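Local coordinates for DUF115 domain-containing protein (Magnetospirillum magneticum AMB-1, PDB 5MU5) that probably acts as a glycosyltransferase of the Maf family that modifies flagellin and is involved in the formation of bacterial flagella, at residues 389-394 with 470-475. Numbering follows the deposited sequence.
Sequences SGPTVT and LWTRDA
P391 and T392, on the loop that leads into helix 393-404, lie against one flank of helix 467-482, where T472 and P391 carry the largest shares of the contact. The peptide bond between G390 and P391 is cis, and CG and CD are the ring atoms that meet the helix. CG comes 3.6 Å from T472 OG1 and 4.0 Å from W471 CB, while CD is 4.1 Å from A475 CB. W471 gives little more than that CB, because its indole leads away from the loop. One turn along, A475 CB also touches the carbonyl oxygen of G390, at 3.6 Å.

The two threonines approach with their side chains crossed at about a right angle. T392 OG1 sits between its own backbone N and carbonyl carbon (chi1 61°) and lies 3.1 Å from T472 OG1, close enough for a hydrogen bond, although the T392 proton has another acceptor within reach. T472 turns OG1 anti to its carbonyl carbon, beside the backbone N (chi1 -65°), and from there the hydroxyl also bonds I468 O, one turn back in the same helix. T392 CG2 is 3.4 Å from T472 OG1.

T392 holds the N-cap position without a side-chain capping bond; its backbone N-H donates to N395 OD1, three residues on, the half of a capping box in which the N3 side chain caps the N-cap N-H. The same N395 gives its ND2 to T472 O. The contact thus joins a cis-proline loop of the MptE-like region to helix 467-482. With the T472 hydroxyl already bonded to I468 O, the link to T392 is optional, and proline-alanine packing with the N395 bond makes the surer join.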
ATOM      1  N   SER A 389      -5.857 -10.962  -4.492  1.00 41.46           N
ATOM      2  CA  SER A 389      -5.222 -12.267  -4.647  1.00 42.95           C
ATOM      3  C   SER A 389      -4.313 -12.542  -3.467  1.00 41.17           C
ATOM      4  O   SER A 389      -3.898 -13.692  -3.280  1.00 38.86           O
ATOM      5  CB  SER A 389      -4.449 -12.415  -5.971  1.00 42.84           C
ATOM      6  OG  SER A 389      -3.328 -11.571  -6.036  1.00 45.62           O
ATOM      7  N   GLY A 390      -4.012 -11.492  -2.689  1.00 38.04           N
ATOM      8  CA  GLY A 390      -3.221 -11.599  -1.449  1.00 37.98           C
ATOM      9  C   GLY A 390      -4.059 -11.187  -0.250  1.00 36.32           C
ATOM     10  O   GLY A 390      -5.216 -10.771  -0.425  1.00 34.45           O
ATOM     11  N   PRO A 391      -3.468 -11.195   0.955  1.00 35.94           N
ATOM     12  CA  PRO A 391      -2.062 -11.444   1.242  1.00 36.49           C
ATOM     13  C   PRO A 391      -1.612 -12.906   1.255  1.00 37.02           C
ATOM     14  O   PRO A 391      -0.417 -13.161   1.160  1.00 43.46           O
ATOM     15  CB  PRO A 391      -1.878 -10.833   2.644  1.00 35.08           C
ATOM     16  CG  PRO A 391      -3.230 -10.904   3.273  1.00 34.00           C
ATOM     17  CD  PRO A 391      -4.176 -10.661   2.144  1.00 36.91           C
ATOM     18  N   THR A 392      -2.528 -13.851   1.386  1.00 38.10           N
ATOM     19  CA  THR A 392      -2.155 -15.271   1.390  1.00 38.81           C
ATOM     20  C   THR A 392      -2.872 -16.081   0.270  1.00 39.62           C
ATOM     21  O   THR A 392      -3.796 -15.589  -0.428  1.00 35.37           O
ATOM     22  CB  THR A 392      -2.436 -15.883   2.757  1.00 40.12           C
ATOM     23  OG1 THR A 392      -3.836 -15.779   3.031  1.00 41.07           O
ATOM     24  CG2 THR A 392      -1.669 -15.111   3.826  1.00 40.87           C
ATOM     25  N   VAL A 393      -2.441 -17.332   0.129  1.00 38.63           N
ATOM     26  CA  VAL A 393      -2.838 -18.186  -0.989  1.00 38.06           C
ATOM     27  C   VAL A 393      -4.320 -18.571  -0.942  1.00 36.93           C
ATOM     28  O   VAL A 393      -4.929 -18.873  -1.970  1.00 36.93           O
ATOM     29  CB  VAL A 393      -1.899 -19.415  -1.104  1.00 38.76           C
ATOM     30  CG1 VAL A 393      -2.013 -20.326   0.121  1.00 37.75           C
ATOM     31  CG2 VAL A 393      -2.154 -20.182  -2.404  1.00 37.71           C
ATOM     32  N   THR A 394      -4.901 -18.507   0.244  1.00 35.84           N
ATOM     33  CA  THR A 394      -6.337 -18.711   0.416  1.00 36.99           C
ATOM     34  C   THR A 394      -7.147 -17.605  -0.254  1.00 33.85           C
ATOM     35  O   THR A 394      -8.255 -17.858  -0.750  1.00 30.70           O
ATOM     36  CB  THR A 394      -6.688 -18.801   1.913  1.00 39.79           C
ATOM     37  OG1 THR A 394      -6.208 -20.063   2.408  1.00 47.98           O
ATOM     38  CG2 THR A 394      -8.139 -18.776   2.109  1.00 42.25           C
ATOM     39  N   LEU A 470      -6.046 -11.666  10.096  1.00 36.48           N
ATOM     40  CA  LEU A 470      -7.164 -10.737  10.025  1.00 38.08           C
ATOM     41  C   LEU A 470      -7.181 -10.050   8.658  1.00 35.90           C
ATOM     42  O   LEU A 470      -8.255  -9.814   8.111  1.00 33.90           O
ATOM     43  CB  LEU A 470      -7.106  -9.708  11.154  1.00 41.48           C
ATOM     44  CG  LEU A 470      -7.007 -10.311  12.572  1.00 43.99           C
ATOM     45  CD1 LEU A 470      -6.621  -9.234  13.568  1.00 48.00           C
ATOM     46  CD2 LEU A 470      -8.282 -10.985  13.004  1.00 43.33           C
ATOM     47  N   TRP A 471      -6.002  -9.743   8.111  1.00 36.54           N
ATOM     48  CA  TRP A 471      -5.905  -9.157   6.762  1.00 39.01           C
ATOM     49  C   TRP A 471      -6.408 -10.160   5.750  1.00 34.60           C
ATOM     50  O   TRP A 471      -7.144  -9.817   4.842  1.00 36.97           O
ATOM     51  CB  TRP A 471      -4.473  -8.780   6.378  1.00 41.69           C
ATOM     52  CG  TRP A 471      -3.804  -7.775   7.286  1.00 47.63           C
ATOM     53  CD1 TRP A 471      -4.409  -6.856   8.094  1.00 43.46           C
ATOM     54  CD2 TRP A 471      -2.391  -7.552   7.413  1.00 49.50           C
ATOM     55  NE1 TRP A 471      -3.466  -6.120   8.749  1.00 48.88           N
ATOM     56  CE2 TRP A 471      -2.218  -6.511   8.342  1.00 49.05           C
ATOM     57  CE3 TRP A 471      -1.260  -8.133   6.827  1.00 54.03           C
ATOM     58  CZ2 TRP A 471      -0.952  -6.039   8.719  1.00 52.35           C
ATOM     59  CZ3 TRP A 471       0.010  -7.669   7.206  1.00 57.70           C
ATOM     60  CH2 TRP A 471       0.147  -6.633   8.150  1.00 54.42           C
ATOM     61  N   THR A 472      -6.023 -11.415   5.935  1.00 33.90           N
ATOM     62  CA  THR A 472      -6.478 -12.471   5.072  1.00 33.11           C
ATOM     63  C   THR A 472      -7.976 -12.570   5.169  1.00 33.73           C
ATOM     64  O   THR A 472      -8.650 -12.622   4.148  1.00 35.60           O
ATOM     65  CB  THR A 472      -5.826 -13.804   5.448  1.00 34.73           C
ATOM     66  OG1 THR A 472      -4.423 -13.718   5.211  1.00 36.43           O
ATOM     67  CG2 THR A 472      -6.404 -14.953   4.608  1.00 35.15           C
ATOM     68  N   ARG A 473      -8.502 -12.597   6.398  1.00 33.85           N
ATOM     69  CA  ARG A 473      -9.950 -12.628   6.617  1.00 33.36           C
ATOM     70  C   ARG A 473     -10.671 -11.460   5.975  1.00 33.81           C
ATOM     71  O   ARG A 473     -11.740 -11.631   5.370  1.00 33.27           O
ATOM     72  CB  ARG A 473     -10.244 -12.614   8.105  1.00 35.71           C
ATOM     73  CG  ARG A 473     -11.721 -12.576   8.462  1.00 36.04           C
ATOM     74  CD  ARG A 473     -11.882 -12.125   9.903  1.00 36.41           C
ATOM     75  NE  ARG A 473     -11.563 -10.720  10.017  1.00 37.94           N
ATOM     76  CZ  ARG A 473     -11.490 -10.050  11.161  1.00 39.99           C
ATOM     77  NH1 ARG A 473     -11.730 -10.665  12.316  1.00 38.28           N
ATOM     78  NH2 ARG A 473     -11.170  -8.760  11.137  1.00 41.27           N
ATOM     79  N   ASP A 474     -10.132 -10.250   6.145  1.00 34.37           N
ATOM     80  CA  ASP A 474     -10.768  -9.076   5.550  1.00 34.50           C
ATOM     81  C   ASP A 474     -10.729  -9.137   4.013  1.00 34.24           C
ATOM     82  O   ASP A 474     -11.680  -8.705   3.356  1.00 35.09           O
ATOM     83  CB  ASP A 474     -10.140  -7.759   6.065  1.00 36.82           C
ATOM     84  CG  ASP A 474     -10.442  -7.486   7.574  1.00 42.26           C
ATOM     85  OD1 ASP A 474     -11.048  -8.328   8.287  1.00 42.76           O
ATOM     86  OD2 ASP A 474     -10.054  -6.403   8.058  1.00 47.92           O
ATOM     87  N   ALA A 475      -9.653  -9.678   3.428  1.00 33.77           N
ATOM     88  CA  ALA A 475      -9.571  -9.727   1.949  1.00 35.44           C
ATOM     89  C   ALA A 475     -10.580 -10.743   1.382  1.00 33.59           C
ATOM     90  O   ALA A 475     -11.186 -10.513   0.330  1.00 34.40           O
ATOM     91  CB  ALA A 475      -8.154 -10.009   1.474  1.00 33.85           C
TER